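Local coordinates for protein glucokinase (Leishmania braziliensis MHOM/BR/75/M2904, PDB 6EDI) that probably phosphorylates glucose with ATP, as a dimeric glucokinase of the actin-like ATPase superfamily, at residues M206-G211 and K328-L333; L231-G236 and M339-L344. All coordinates share one frame; numbering follows the deposited sequence.

Interaction 1. Residues M206-G211 and K328-L333; sequences MVVAPG and KNLIGL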
loop_
_atom_site.group_PDB
_atom_site.type_symbol
_atom_site.label_atom_id
_atom_site.label_comp_id
_atom_site.label_asym_id
_atom_site.label_seq_id
_atom_site.Cartn_x
_atom_site.Cartn_y
_atom_site.Cartn_z
ATOM N N MET A 206 1.884 2.090 -9.484
ATOM C CA MET A 206 2.589 2.857 -8.461
ATOM C C MET A 206 2.931 4.234 -9.016
ATOM O O MET A 206 3.553 4.352 -10.077
ATOM C CB MET A 206 3.853 2.111 -8.004
ATOM C CG MET A 206 4.679 2.876 -6.990
ATOM S SD MET A 206 3.816 3.056 -5.426
ATOM C CE MET A 206 4.583 4.569 -4.849
ATOM N N VAL A 207 2.503 5.274 -8.308
ATOM C CA VAL A 207 2.676 6.648 -8.797
ATOM C C VAL A 207 3.648 7.411 -7.910
ATOM O O VAL A 207 3.466 7.464 -6.689
ATOM C CB VAL A 207 1.353 7.392 -8.815
ATOM C CG1 VAL A 207 1.531 8.777 -9.397
ATOM C CG2 VAL A 207 0.300 6.588 -9.606
ATOM N N VAL A 208 4.682 7.981 -8.525
ATOM C CA VAL A 208 5.644 8.830 -7.820
ATOM C C VAL A 208 5.739 10.173 -8.552
ATOM O O VAL A 208 5.682 10.190 -9.773
ATOM C CB VAL A 208 7.021 8.142 -7.755
ATOM C CG1 VAL A 208 8.070 9.081 -7.204
ATOM C CG2 VAL A 208 6.932 6.913 -6.884
ATOM N N ALA A 209 5.857 11.283 -7.816
ATOM C CA ALA A 209 5.887 12.625 -8.431
ATOM C C ALA A 209 6.924 13.512 -7.768
ATOM O O ALA A 209 6.680 14.087 -6.700
ATOM C CB ALA A 209 4.532 13.280 -8.358
ATOM N N PRO A 210 8.094 13.638 -8.396
ATOM C CA PRO A 210 9.105 14.489 -7.756
ATOM C C PRO A 210 8.846 15.965 -8.008
ATOM O O PRO A 210 8.214 16.323 -8.998
ATOM C CB PRO A 210 10.414 14.053 -8.432
ATOM C CG PRO A 210 10.000 13.453 -9.748
ATOM C CD PRO A 210 8.628 12.870 -9.538
ATOM N N GLY A 211 9.329 16.799 -7.092
ATOM C CA GLY A 211 9.177 18.242 -7.157
ATOM C C GLY A 211 9.844 18.859 -5.942
ATOM O O GLY A 211 10.980 18.510 -5.618
ATOM N N LYS A 328 18.772 8.786 -10.888
ATOM C CA LYS A 328 19.256 7.463 -10.511
ATOM C C LYS A 328 18.666 7.086 -9.156
ATOM O O LYS A 328 18.242 5.950 -8.947
ATOM C CB LYS A 328 20.785 7.424 -10.482
ATOM C CG LYS A 328 21.421 7.217 -11.862
ATOM C CD LYS A 328 22.878 6.755 -11.749
ATOM C CE LYS A 328 23.553 6.653 -13.114
ATOM N NZ LYS A 328 22.682 6.004 -14.128
ATOM N N ASN A 329 18.619 8.060 -8.250
ATOM C CA ASN A 329 18.037 7.856 -6.927
ATOM C C ASN A 329 16.508 7.878 -6.863
ATOM O O ASN A 329 15.909 7.151 -6.055
ATOM C CB ASN A 329 18.651 8.839 -5.937
ATOM C CG ASN A 329 20.019 8.380 -5.478
ATOM O OD1 ASN A 329 20.227 7.185 -5.253
ATOM N ND2 ASN A 329 20.960 9.307 -5.365
ATOM N N LEU A 330 15.878 8.695 -7.704
ATOM C CA LEU A 330 14.432 8.584 -7.862
ATOM C C LEU A 330 14.083 7.145 -8.261
ATOM O O LEU A 330 13.186 6.524 -7.686
ATOM C CB LEU A 330 13.913 9.564 -8.913
ATOM C CG LEU A 330 12.415 9.374 -9.197
ATOM C CD1 LEU A 330 11.610 9.840 -7.990
ATOM C CD2 LEU A 330 11.991 10.116 -10.462
ATOM N N ILE A 331 14.816 6.611 -9.231
ATOM C CA ILE A 331 14.598 5.237 -9.666
ATOM C C ILE A 331 14.946 4.240 -8.545
ATOM O O ILE A 331 14.266 3.211 -8.377
ATOM C CB ILE A 331 15.364 4.936 -10.989
ATOM C CG1 ILE A 331 14.732 5.710 -12.151
ATOM C CG2 ILE A 331 15.359 3.447 -11.293
ATOM C CD1 ILE A 331 13.304 5.283 -12.441
ATOM N N GLY A 332 15.980 4.556 -7.765
ATOM C CA GLY A 332 16.323 3.737 -6.603
ATOM C C GLY A 332 15.162 3.599 -5.623
ATOM O O GLY A 332 14.910 2.509 -5.095
ATOM N N LEU A 333 14.451 4.705 -5.390
ATOM C CA LEU A 333 13.231 4.679 -4.585
ATOM C C LEU A 333 12.216 3.771 -5.249
ATOM O O LEU A 333 11.597 2.942 -4.581
ATOM C CB LEU A 333 12.631 6.081 -4.417
ATOM C CG LEU A 333 11.177 6.142 -3.932
ATOM C CD1 LEU A 333 11.001 5.650 -2.503
ATOM C CD2 LEU A 333 10.624 7.549 -4.071
#
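The helix-on-sheet layer of an actin-like ATPase domain supplies this contact: L330 and L333 of helix 317-341 lie over V208 and P210 of strand 205-210, an inner strand of a six-stranded mixed sheet. A short loop leads from the helix into strand 345-348, the parallel neighbour of 205-210, so the helix covers the sheet just before the chain re-enters it. Between the short segments the axes come within 10.5 Å, and their directions are roughly antiparallel at 150°. L330 does most of the work by dividing its two methyls between two residues of the strand. Its CD1 meets CG1 of V208 at 3.7 Å, while its CD2 stands 4.0 Å from CG of P210. L330 and V208 lie alongside with their side chains pointing opposite ways, and L330 runs across the P210 ring. Both V208 branches are fixed by a chi1 of 172°: CG1 is anti to the backbone N and CG2 sits on the side of that nitrogen, and it is CG1 that faces the helix. One turn further on, CD2 of L333 reaches the same CG1 at a looser 4.3 Å. Residues alternate along the strand, and V207 and A209 turn to the other face, where helix 157-170 receives them; the strand is thereby packed between two helical layers. Beyond P210 the chain turns at G211 into strand 214-222, a hairpin consistent with the second phosphate-binding element of this superfamily. No hydrogen bond or charge crosses the interface, and only 144 Å² is buried in all. The contact therefore rests on van der Waals packing and the burial of apolar carbon, while backbone bonds of M206, V207 and V208 run to adjoining chain, among them T345, V347 and S217.

Interaction 2. Residues L231-G236 and M339-L344; sequences LALECG and MQFLPL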
loop_
_atom_site.group_PDB
_atom_site.type_symbol
_atom_site.label_atom_id
_atom_site.label_comp_id
_atom_site.label_asym_id
_atom_site.label_seq_id
_atom_site.Cartn_x
_atom_site.Cartn_y
_atom_site.Cartn_z
ATOM N N LEU A 231 -4.601 4.498 -2.853
ATOM C CA LEU A 231 -4.141 4.690 -1.495
ATOM C C LEU A 231 -3.092 5.776 -1.545
ATOM O O LEU A 231 -2.131 5.667 -2.316
ATOM C CB LEU A 231 -3.522 3.409 -0.932
ATOM C CG LEU A 231 -4.480 2.342 -0.396
ATOM C CD1 LEU A 231 -5.243 1.690 -1.539
ATOM C CD2 LEU A 231 -3.757 1.272 0.428
ATOM N N ALA A 232 -3.306 6.814 -0.741
ATOM C CA ALA A 232 -2.318 7.861 -0.456
ATOM C C ALA A 232 -1.131 7.216 0.268
ATOM O O ALA A 232 -1.333 6.350 1.120
ATOM C CB ALA A 232 -2.951 8.927 0.438
ATOM N N LEU A 233 0.093 7.646 -0.045
ATOM C CA LEU A 233 1.298 7.044 0.542
ATOM C C LEU A 233 2.346 8.079 0.965
ATOM O O LEU A 233 2.276 9.243 0.573
ATOM C CB LEU A 233 1.934 6.078 -0.456
ATOM C CG LEU A 233 1.143 4.848 -0.896
ATOM C CD1 LEU A 233 1.885 4.116 -1.990
ATOM C CD2 LEU A 233 0.907 3.922 0.290
ATOM N N GLU A 234 3.333 7.637 1.740
ATOM C CA GLU A 234 4.495 8.475 2.070
ATOM C C GLU A 234 5.819 7.774 1.734
ATOM O O GLU A 234 6.747 7.747 2.547
ATOM C CB GLU A 234 4.491 8.888 3.557
ATOM C CG GLU A 234 3.210 9.566 4.045
ATOM C CD GLU A 234 2.943 10.906 3.361
ATOM O OE1 GLU A 234 3.876 11.511 2.781
ATOM O OE2 GLU A 234 1.788 11.362 3.412
ATOM N N CYS A 235 5.912 7.235 0.526
ATOM C CA CYS A 235 7.086 6.489 0.097
ATOM C C CYS A 235 8.331 7.364 -0.057
ATOM O O CYS A 235 9.458 6.883 0.103
ATOM C CB CYS A 235 6.794 5.726 -1.209
ATOM S SG CYS A 235 5.546 4.399 -1.046
ATOM N N GLY A 236 8.139 8.650 -0.342
ATOM C CA GLY A 236 9.262 9.579 -0.381
ATOM C C GLY A 236 9.941 9.675 0.973
ATOM O O GLY A 236 11.111 10.077 1.060
ATOM N N MET A 339 9.343 -3.397 -5.803
ATOM C CA MET A 339 9.376 -4.652 -5.062
ATOM C C MET A 339 8.215 -4.778 -4.058
ATOM O O MET A 339 7.576 -5.813 -3.994
ATOM C CB MET A 339 10.731 -4.838 -4.360
ATOM C CG MET A 339 10.851 -6.189 -3.641
ATOM S SD MET A 339 10.817 -7.587 -4.770
ATOM C CE MET A 339 9.390 -8.470 -4.160
ATOM N N GLN A 340 7.921 -3.744 -3.273
ATOM C CA GLN A 340 6.902 -3.940 -2.234
ATOM C C GLN A 340 5.515 -4.175 -2.792
ATOM O O GLN A 340 4.752 -4.973 -2.257
ATOM C CB GLN A 340 6.818 -2.743 -1.299
ATOM C CG GLN A 340 8.045 -2.502 -0.466
ATOM C CD GLN A 340 7.905 -1.211 0.280
ATOM O OE1 GLN A 340 8.327 -0.151 -0.203
ATOM N NE2 GLN A 340 7.257 -1.270 1.440
ATOM N N PHE A 341 5.183 -3.458 -3.854
ATOM C CA PHE A 341 3.839 -3.504 -4.406
ATOM C C PHE A 341 3.653 -4.398 -5.643
ATOM O O PHE A 341 2.500 -4.644 -6.080
ATOM C CB PHE A 341 3.422 -2.069 -4.756
ATOM C CG PHE A 341 3.388 -1.144 -3.578
ATOM C CD1 PHE A 341 2.556 -1.417 -2.498
ATOM C CD2 PHE A 341 4.159 0.025 -3.564
ATOM C CE1 PHE A 341 2.481 -0.556 -1.409
ATOM C CE2 PHE A 341 4.108 0.903 -2.472
ATOM C CZ PHE A 341 3.275 0.610 -1.384
ATOM N N LEU A 342 4.769 -4.857 -6.219
ATOM C CA LEU A 342 4.769 -5.621 -7.495
ATOM C C LEU A 342 3.747 -5.091 -8.520
ATOM O O LEU A 342 2.842 -5.807 -8.959
ATOM C CB LEU A 342 4.619 -7.135 -7.252
ATOM C CG LEU A 342 5.732 -7.801 -6.452
ATOM C CD1 LEU A 342 5.404 -9.276 -6.144
ATOM C CD2 LEU A 342 7.071 -7.708 -7.188
ATOM N N PRO A 343 3.899 -3.812 -8.919
ATOM C CA PRO A 343 2.902 -3.155 -9.759
ATOM C C PRO A 343 3.012 -3.580 -11.215
ATOM O O PRO A 343 4.094 -3.930 -11.677
ATOM C CB PRO A 343 3.253 -1.653 -9.608
ATOM C CG PRO A 343 4.738 -1.642 -9.341
ATOM C CD PRO A 343 4.975 -2.893 -8.502
ATOM N N LEU A 344 1.890 -3.546 -11.928
ATOM C CA LEU A 344 1.890 -3.722 -13.381
ATOM C C LEU A 344 2.636 -2.559 -14.025
ATOM O O LEU A 344 3.425 -2.730 -14.963
ATOM C CB LEU A 344 0.441 -3.757 -13.904
ATOM C CG LEU A 344 0.196 -4.022 -15.390
ATOM C CD1 LEU A 344 0.978 -5.256 -15.857
ATOM C CD2 LEU A 344 -1.309 -4.140 -15.712
#
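The F341 ring is the one flat group that touches across this contact, and the sulfur of C235 comes to its edge rather than to either face. SG lies 5.4 Å from the centre of the F341 ring and 89° off its normal, practically in the ring plane; the nearest ring atom is CE2, with C235 SG at 4.0 Å. This is a sulfur-aromatic contact of the edge type, in which the sulfur meets the hydrogen-bearing rim. L233 comes to the same corner of the ring at a slant. Its CD1 is 3.8 Å from CZ of F341 and almost as near CE2, so a single methyl rests against the bond between these two carbons. L233 and F341 extend toward one another from their two backbones, which lets the contact bridge segments whose closest CA atoms, those of C235 and Q340, are 10.7 Å apart. In F341, CG lies anti to the carbonyl carbon (chi1 -61°), which carries the CE2-CZ side of the ring to L233 and C235. Immediately afterwards L342 leaves the helix with a positive phi of 39°, and the chain turns off toward strand 345-348. The carbonyl oxygen of F341, at the helix end, accepts a hydrogen bond from R204 NH1. M206 of strand 205-210 and L218 of strand 214-222 also touch the ring, giving it a largely apolar bed. The second subunit comes close here too: Q340 OE1 is hydrogen-bonded to Q340 NE2 of that subunit, and C235 packs on the same residue. The contact thus joins the C-terminal end of helix 317-341 to one edge strand of the sheet, 227-233, and to the short 3-10 turn that follows it, beside the dimer interface.

Both contacts are buried and both hang on helix 317-341, which meets the same sheet twice: interaction 1 at an inner strand and interaction 2, at the helix's C-terminal end, near an outer one. Their centres are 11 Å apart, and they touch directly. M206, on the strand of interaction 1 though not in its contact, packs its SD 3.6 Å from CD2 of F341, and CE of M206 lies 3.9 Å from SG of C235; L333 also touches C235. Interaction 1 is purely aliphatic, deep within one subunit and touched by no other chain. Interaction 2 adds an aromatic ring and a sulfur, and adjoins the second subunit, where hydrogen bonds such as the Q340 pair lie beside its apolar centre.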